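PDB 5VEO: ectonucleotide pyrophosphatase/phosphodiesterase family member 5 from Mus musculus, which probably hydrolyses phosphodiester bonds of nucleotides as a zinc-dependent ectoenzyme of the nucleotide pyrophosphatase/phosphodiesterase family, with a restricted range of substrates. Local coordinates for residues Ala106-Ile109 with Trp110-Asn113; Asp151-Ala154 with Lys155-Trp159; Gly202-Ile205 with Lys206-Arg210. The protein carries 1 engineered substitution. One frame throughout, in Å; residues are numbered along the deposited sequence.

Interaction 1. Residues Ala106-Ile109 with Trp110-Asn113; sequences ATPI and WITN
Pro-108 lays its pyrrolidine ring over one face of the Trp-110 indole. Its CB stands 3.6 Å from the centroid of the six-membered ring and 8° off the ring normal, which is the geometry of a CH-pi contact; Pro-108 CG joins it 3.5 Å from Trp-110 CE2. With CG between its own backbone N and carbonyl carbon (chi1 52°), the tryptophan turns its indole back over the proline, which is the N-cap of helix 109-115. Ile-111 approaches the same proline with its far methyl, CD1, which lies 4.0 Å from Pro-108 CD. Its branch point meets Thr-107, the two side chains crossing at about a right angle, with Thr-107 CG2 3.8 Å from Ile-111 CB. A water ties the polar groups together, donating to Thr-107 O at 2.8 Å and hydrogen-bonded to Thr-112 OG1 at 2.7 Å. The first turn of the helix is closed by a bent backbone bond, Ile-111 N to Pro-108 O, 3.0 Å with an N-H...O angle of 138°, after which Asn-113 N to Ile-109 O continues it. Asn-113 ND2 is held by Asn-167 and Ser-120. Pro-108 rests against helix 58-67, while Ile-109 touches Tyr-360, Leu-363 and Cys-364 of helix 359-366 and Leu-168 and Phe-170 of strand 168-173.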
loop_
_atom_site.group_PDB
_atom_site.type_symbol
_atom_site.label_atom_id
_atom_site.label_comp_id
_atom_site.label_asym_id
_atom_site.label_seq_id
_atom_site.Cartn_x
_atom_site.Cartn_y
_atom_site.Cartn_z
ATOM N N ALA A 106 9.989 1.693 12.747
ATOM C CA ALA A 106 8.658 2.014 13.233
ATOM C C ALA A 106 8.110 0.797 13.959
ATOM O O ALA A 106 8.751 -0.260 14.014
ATOM C CB ALA A 106 7.722 2.429 12.093
ATOM N N THR A 107 6.914 0.957 14.513
ATOM C CA THR A 107 6.212 -0.111 15.222
ATOM C C THR A 107 4.791 -0.209 14.682
ATOM O O THR A 107 3.999 0.736 14.878
ATOM C CB THR A 107 6.198 0.160 16.723
ATOM O OG1 THR A 107 7.543 0.152 17.211
ATOM C CG2 THR A 107 5.377 -0.898 17.457
ATOM N N PRO A 108 4.416 -1.308 14.024
ATOM C CA PRO A 108 3.052 -1.414 13.491
ATOM C C PRO A 108 2.025 -1.573 14.599
ATOM O O PRO A 108 2.313 -2.055 15.702
ATOM C CB PRO A 108 3.111 -2.660 12.602
ATOM C CG PRO A 108 4.192 -3.501 13.241
ATOM C CD PRO A 108 5.214 -2.510 13.719
ATOM N N ILE A 109 0.792 -1.189 14.264
ATOM C CA ILE A 109 -0.261 -1.068 15.260
ATOM C C ILE A 109 -0.579 -2.400 15.952
ATOM O O ILE A 109 -1.045 -2.404 17.092
ATOM C CB ILE A 109 -1.510 -0.445 14.615
ATOM C CG1 ILE A 109 -2.479 -0.025 15.719
ATOM C CG2 ILE A 109 -2.157 -1.398 13.614
ATOM C CD1 ILE A 109 -3.688 0.716 15.213
ATOM N N TRP A 110 -0.362 -3.541 15.305
ATOM C CA TRP A 110 -0.688 -4.784 16.010
ATOM C C TRP A 110 0.183 -4.980 17.253
ATOM O O TRP A 110 -0.285 -5.545 18.257
ATOM C CB TRP A 110 -0.596 -5.990 15.072
ATOM C CG TRP A 110 0.637 -6.190 14.275
ATOM C CD1 TRP A 110 1.788 -6.808 14.680
ATOM C CD2 TRP A 110 0.830 -5.858 12.893
ATOM N NE1 TRP A 110 2.691 -6.864 13.646
ATOM C CE2 TRP A 110 2.136 -6.273 12.540
ATOM C CE3 TRP A 110 0.042 -5.235 11.929
ATOM C CZ2 TRP A 110 2.647 -6.106 11.261
ATOM C CZ3 TRP A 110 0.564 -5.054 10.662
ATOM C CH2 TRP A 110 1.841 -5.482 10.338
ATOM N N ILE A 111 1.423 -4.493 17.228
ATOM C CA ILE A 111 2.277 -4.595 18.410
ATOM C C ILE A 111 1.750 -3.695 19.518
ATOM O O ILE A 111 1.645 -4.112 20.675
ATOM C CB ILE A 111 3.735 -4.264 18.052
ATOM C CG1 ILE A 111 4.247 -5.330 17.090
ATOM C CG2 ILE A 111 4.623 -4.169 19.304
ATOM C CD1 ILE A 111 5.682 -5.148 16.675
ATOM N N THR A 112 1.390 -2.454 19.177
ATOM C CA THR A 112 0.823 -1.535 20.161
ATOM C C THR A 112 -0.464 -2.094 20.754
ATOM O O THR A 112 -0.670 -2.053 21.976
ATOM C CB THR A 112 0.585 -0.176 19.500
ATOM O OG1 THR A 112 1.837 0.331 19.022
ATOM C CG2 THR A 112 -0.029 0.827 20.460
ATOM N N ASN A 113 -1.319 -2.657 19.905
ATOM C CA ASN A 113 -2.554 -3.291 20.346
ATOM C C ASN A 113 -2.277 -4.410 21.343
ATOM O O ASN A 113 -2.984 -4.550 22.349
ATOM C CB ASN A 113 -3.275 -3.841 19.122
ATOM C CG ASN A 113 -4.670 -4.314 19.415
ATOM O OD1 ASN A 113 -5.476 -3.612 20.031
ATOM N ND2 ASN A 113 -4.984 -5.499 18.923
HETATM O O HOH W 1 1.806 1.368 16.552
#

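Interaction 2. Residues Asp151-Ala154 with Lys155-Trp159; sequences DRVA and KIIEW
Val-153 and Ile-157 lie side by side and point the same way, one turn apart, with Val-153 CG1 4.0 Å from Ile-157 CG1. That Ile-157 methylene also sits 3.2 Å from Val-153 O, the carbonyl that accepts the backbone N-H of Ile-157, so side chain and main chain of the isoleucine close on the same group. On another flank, Glu-158 runs its chain past Ala-154: CG comes within 3.1 Å of Ala-154 O, and OE2 reaches to 4.2 Å from the Ala-154 methyl. The carboxylate is met by Lys-155, whose NZ donates to Glu-158 OE1 at 2.9 Å on the syn lone pair, a salt bridge between residues three apart. A bend at chi2 (-70°) swings the ammonium along the helix to that oxygen. Beneath these side chains four i to i+4 backbone bonds, from Lys-155 N to Asp-151 O through Glu-158 N to Ala-154 O, set the spacing of these side chains; their N-H...O angles, 159° to 169°, are those of regular alpha-helix. Further out, Arg-152 is secured by a salt bridge to Glu-174 and by the carbonyls of Tyr-172 and Val-147, its side chain about 7 Å from the bound AMP. Trp-159 stacks on Tyr-139. Arg-152 touches strands 120-123 and 168-173, and Ile-156 touches strand 120-123, the placement of an amphipathic helix flanking the central, largely parallel sheet of the alkaline phosphatase-like alpha/beta fold.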
loop_
_atom_site.group_PDB
_atom_site.type_symbol
_atom_site.label_atom_id
_atom_site.label_comp_id
_atom_site.label_asym_id
_atom_site.label_seq_id
_atom_site.Cartn_x
_atom_site.Cartn_y
_atom_site.Cartn_z
ATOM N N ASP A 151 -10.566 -18.858 2.231
ATOM C CA ASP A 151 -9.808 -19.395 3.361
ATOM C C ASP A 151 -9.251 -18.276 4.234
ATOM O O ASP A 151 -9.174 -18.413 5.463
ATOM C CB ASP A 151 -8.687 -20.298 2.853
ATOM C CG ASP A 151 -9.185 -21.689 2.481
ATOM O OD1 ASP A 151 -10.315 -22.030 2.866
ATOM O OD2 ASP A 151 -8.445 -22.446 1.815
ATOM N N ARG A 152 -8.830 -17.165 3.613
ATOM C CA ARG A 152 -8.368 -16.021 4.392
ATOM C C ARG A 152 -9.493 -15.464 5.246
ATOM O O ARG A 152 -9.295 -15.167 6.431
ATOM C CB ARG A 152 -7.809 -14.934 3.463
ATOM C CG ARG A 152 -6.608 -15.397 2.687
ATOM C CD ARG A 152 -6.084 -14.333 1.708
ATOM N NE ARG A 152 -5.349 -14.958 0.611
ATOM C CZ ARG A 152 -4.448 -14.341 -0.162
ATOM N NH1 ARG A 152 -4.107 -13.078 0.052
ATOM N NH2 ARG A 152 -3.846 -15.008 -1.139
ATOM N N VAL A 153 -10.687 -15.323 4.658
ATOM C CA VAL A 153 -11.854 -14.860 5.404
ATOM C C VAL A 153 -12.159 -15.814 6.553
ATOM O O VAL A 153 -12.462 -15.386 7.676
ATOM C CB VAL A 153 -13.053 -14.717 4.459
ATOM C CG1 VAL A 153 -14.343 -14.510 5.228
ATOM C CG2 VAL A 153 -12.800 -13.541 3.522
ATOM N N ALA A 154 -12.099 -17.116 6.281
ATOM C CA ALA A 154 -12.423 -18.097 7.313
ATOM C C ALA A 154 -11.537 -17.921 8.534
ATOM O O ALA A 154 -12.016 -17.972 9.676
ATOM C CB ALA A 154 -12.299 -19.511 6.750
ATOM N N LYS A 155 -10.237 -17.706 8.321
ATOM C CA LYS A 155 -9.334 -17.506 9.449
ATOM C C LYS A 155 -9.676 -16.234 10.212
ATOM O O LYS A 155 -9.697 -16.219 11.448
ATOM C CB LYS A 155 -7.892 -17.472 8.957
ATOM C CG LYS A 155 -7.401 -18.816 8.478
ATOM C CD LYS A 155 -7.254 -19.749 9.704
ATOM C CE LYS A 155 -7.211 -21.224 9.394
ATOM N NZ LYS A 155 -7.419 -21.944 10.701
ATOM N N ILE A 156 -9.924 -15.135 9.487
ATOM C CA ILE A 156 -10.300 -13.890 10.143
ATOM C C ILE A 156 -11.527 -14.093 11.033
ATOM O O ILE A 156 -11.567 -13.614 12.173
ATOM C CB ILE A 156 -10.546 -12.797 9.080
ATOM C CG1 ILE A 156 -9.212 -12.389 8.444
ATOM C CG2 ILE A 156 -11.306 -11.612 9.677
ATOM C CD1 ILE A 156 -8.305 -11.541 9.317
ATOM N N ILE A 157 -12.560 -14.757 10.506
ATOM C CA ILE A 157 -13.800 -14.953 11.256
ATOM C C ILE A 157 -13.534 -15.825 12.470
ATOM O O ILE A 157 -14.036 -15.560 13.572
ATOM C CB ILE A 157 -14.889 -15.579 10.358
ATOM C CG1 ILE A 157 -15.267 -14.678 9.156
ATOM C CG2 ILE A 157 -16.140 -15.947 11.198
ATOM C CD1 ILE A 157 -16.037 -13.515 9.486
ATOM N N GLU A 158 -12.744 -16.881 12.277
ATOM C CA GLU A 158 -12.339 -17.747 13.392
ATOM C C GLU A 158 -11.642 -16.951 14.485
ATOM O O GLU A 158 -11.920 -17.125 15.678
ATOM C CB GLU A 158 -11.414 -18.839 12.882
ATOM C CG GLU A 158 -12.127 -19.870 12.064
ATOM C CD GLU A 158 -11.181 -20.753 11.275
ATOM O OE1 GLU A 158 -9.947 -20.718 11.530
ATOM O OE2 GLU A 158 -11.679 -21.481 10.388
ATOM N N TRP A 159 -10.737 -16.053 14.101
ATOM C CA TRP A 159 -9.992 -15.296 15.095
ATOM C C TRP A 159 -10.876 -14.302 15.844
ATOM O O TRP A 159 -10.686 -14.093 17.052
ATOM C CB TRP A 159 -8.808 -14.598 14.427
ATOM C CG TRP A 159 -7.811 -15.561 13.850
ATOM C CD1 TRP A 159 -7.573 -16.857 14.238
ATOM C CD2 TRP A 159 -6.925 -15.299 12.767
ATOM N NE1 TRP A 159 -6.573 -17.402 13.468
ATOM C CE2 TRP A 159 -6.178 -16.468 12.540
ATOM C CE3 TRP A 159 -6.700 -14.184 11.959
ATOM C CZ2 TRP A 159 -5.190 -16.539 11.554
ATOM C CZ3 TRP A 159 -5.744 -14.260 10.976
ATOM C CH2 TRP A 159 -4.996 -15.428 10.780
#

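Interaction 3. Residues Gly202-Ile205 with Lys206-Arg210; sequences GYLI and KMLKR
Met-207 is laid over one face of the Tyr-203 ring, its chain crossing the aromatic side chain at a slant. Met-207 CG is 4.1 Å from the ring centroid and 23° off the normal, displaced toward the CE2 side, and makes a CH-pi contact. Beyond it the chain bends at chi2 (-65°), and its methyl ends farther round, with Met-207 CE 3.7 Å from Tyr-203 CE1. Between them the sulfur sits obliquely, SD 4.9 Å from the centroid, a Met-aromatic contact. The same SD lies 3.8 Å above the centre of the Arg-210 guanidinium plane, so the thioether is flanked by two flat groups. A serine in place of Tyr-203 would probably leave Met-207 CG without the ring face it lies over and CE without its aromatic neighbour, with the thioether freer to turn. These contacts run along the last turns of helix 190-210, a long helix packed against the central sheet of the alpha/beta domain, where Leu-204 and Leu-208 both meet Leu-219 of strand 218-222. The two leucines cross at an angle, Leu-204 CG 4.0 Å from Leu-208 CD1. Ile-205 and Lys-209, by contrast, run alongside one another: Ile-205 CG2 lies 3.9 Å from CE of the extended Lys-209. The ammonium beyond it donates to Tyr-39 OH and makes a cation-pi contact with Trp-214.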
loop_
_atom_site.group_PDB
_atom_site.type_symbol
_atom_site.label_atom_id
_atom_site.label_comp_id
_atom_site.label_asym_id
_atom_site.label_seq_id
_atom_site.Cartn_x
_atom_site.Cartn_y
_atom_site.Cartn_z
ATOM N N GLY A 202 -18.837 -9.207 -1.063
ATOM C CA GLY A 202 -20.134 -9.750 -0.676
ATOM C C GLY A 202 -20.021 -11.023 0.144
ATOM O O GLY A 202 -20.761 -11.218 1.112
ATOM N N TYR A 203 -19.085 -11.896 -0.225
ATOM C CA TYR A 203 -18.815 -13.098 0.556
ATOM C C TYR A 203 -18.387 -12.753 1.982
ATOM O O TYR A 203 -18.862 -13.349 2.959
ATOM C CB TYR A 203 -17.735 -13.916 -0.150
ATOM C CG TYR A 203 -17.394 -15.196 0.555
ATOM C CD1 TYR A 203 -18.116 -16.356 0.307
ATOM C CD2 TYR A 203 -16.363 -15.252 1.482
ATOM C CE1 TYR A 203 -17.804 -17.538 0.939
ATOM C CE2 TYR A 203 -16.046 -16.447 2.134
ATOM C CZ TYR A 203 -16.778 -17.575 1.861
ATOM O OH TYR A 203 -16.483 -18.753 2.492
ATOM N N LEU A 204 -17.478 -11.791 2.120
ATOM C CA LEU A 204 -17.038 -11.357 3.440
ATOM C C LEU A 204 -18.206 -10.814 4.256
ATOM O O LEU A 204 -18.367 -11.144 5.436
ATOM C CB LEU A 204 -15.938 -10.298 3.293
ATOM C CG LEU A 204 -15.481 -9.629 4.592
ATOM C CD1 LEU A 204 -14.938 -10.655 5.600
ATOM C CD2 LEU A 204 -14.450 -8.551 4.298
ATOM N N ILE A 205 -19.032 -9.974 3.641
ATOM C CA ILE A 205 -20.193 -9.434 4.337
ATOM C C ILE A 205 -21.087 -10.566 4.824
ATOM O O ILE A 205 -21.522 -10.580 5.976
ATOM C CB ILE A 205 -20.965 -8.475 3.422
ATOM C CG1 ILE A 205 -20.109 -7.257 3.108
ATOM C CG2 ILE A 205 -22.297 -8.076 4.069
ATOM C CD1 ILE A 205 -20.706 -6.404 2.002
ATOM N N LYS A 206 -21.385 -11.515 3.937
ATOM C CA LYS A 206 -22.239 -12.647 4.296
ATOM C C LYS A 206 -21.656 -13.422 5.472
ATOM O O LYS A 206 -22.382 -13.812 6.397
ATOM C CB LYS A 206 -22.407 -13.554 3.073
ATOM C CG LYS A 206 -23.334 -14.744 3.238
ATOM C CD LYS A 206 -23.380 -15.600 1.940
ATOM C CE LYS A 206 -22.167 -16.547 1.804
ATOM N NZ LYS A 206 -22.198 -17.520 0.645
ATOM N N MET A 207 -20.340 -13.644 5.468
ATOM C CA MET A 207 -19.728 -14.404 6.552
ATOM C C MET A 207 -19.689 -13.618 7.858
ATOM O O MET A 207 -19.830 -14.211 8.937
ATOM C CB MET A 207 -18.323 -14.845 6.151
ATOM C CG MET A 207 -18.338 -15.833 5.029
ATOM S SD MET A 207 -19.141 -17.349 5.580
ATOM C CE MET A 207 -19.783 -17.993 4.059
ATOM N N LEU A 208 -19.498 -12.302 7.792
ATOM C CA LEU A 208 -19.586 -11.481 8.991
ATOM C C LEU A 208 -20.988 -11.541 9.574
ATOM O O LEU A 208 -21.161 -11.612 10.794
ATOM C CB LEU A 208 -19.212 -10.032 8.683
ATOM C CG LEU A 208 -17.722 -9.788 8.406
ATOM C CD1 LEU A 208 -17.517 -8.404 7.776
ATOM C CD2 LEU A 208 -16.839 -9.920 9.639
ATOM N N LYS A 209 -22.008 -11.529 8.716
ATOM C CA LYS A 209 -23.375 -11.605 9.221
ATOM C C LYS A 209 -23.651 -12.968 9.836
ATOM O O LYS A 209 -24.255 -13.062 10.915
ATOM C CB LYS A 209 -24.364 -11.308 8.100
ATOM C CG LYS A 209 -24.392 -9.836 7.719
ATOM C CD LYS A 209 -25.394 -9.590 6.613
ATOM C CE LYS A 209 -25.542 -8.112 6.290
ATOM N NZ LYS A 209 -26.430 -7.942 5.117
ATOM N N ARG A 210 -23.232 -14.039 9.166
ATOM C CA ARG A 210 -23.463 -15.391 9.677
ATOM C C ARG A 210 -22.809 -15.594 11.042
ATOM O O ARG A 210 -23.348 -16.318 11.891
ATOM C CB ARG A 210 -22.956 -16.413 8.645
ATOM C CG ARG A 210 -22.977 -17.877 9.084
ATOM C CD ARG A 210 -22.481 -18.803 7.960
ATOM N NE ARG A 210 -21.156 -19.358 8.255
ATOM C CZ ARG A 210 -20.556 -20.313 7.544
ATOM N NH1 ARG A 210 -21.152 -20.842 6.481
ATOM N NH2 ARG A 210 -19.357 -20.752 7.905
#

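The three contacts follow one another along the chain in the order 106-113, 151-159, 202-210. Interactions 2 and 3 are neighbours, their centres about 11 Å apart, because helices 149-160 and 190-210 pack side by side: Ile-157 CD1 meets Leu-208 CD2 at 3.7 Å, and Val-153 CG1 meets Leu-204 CD1 at 3.9 Å. Interaction 1 stands apart, its centre about 21 Å from that of interaction 2 and about 27 Å from that of interaction 3. All three nevertheless border the same mixed sheet, interactions 1 and 2 both touching strand 168-173 and interaction 3 touching strand 218-222, consistent with helices that flank the central sheet of the alkaline phosphatase-like domain.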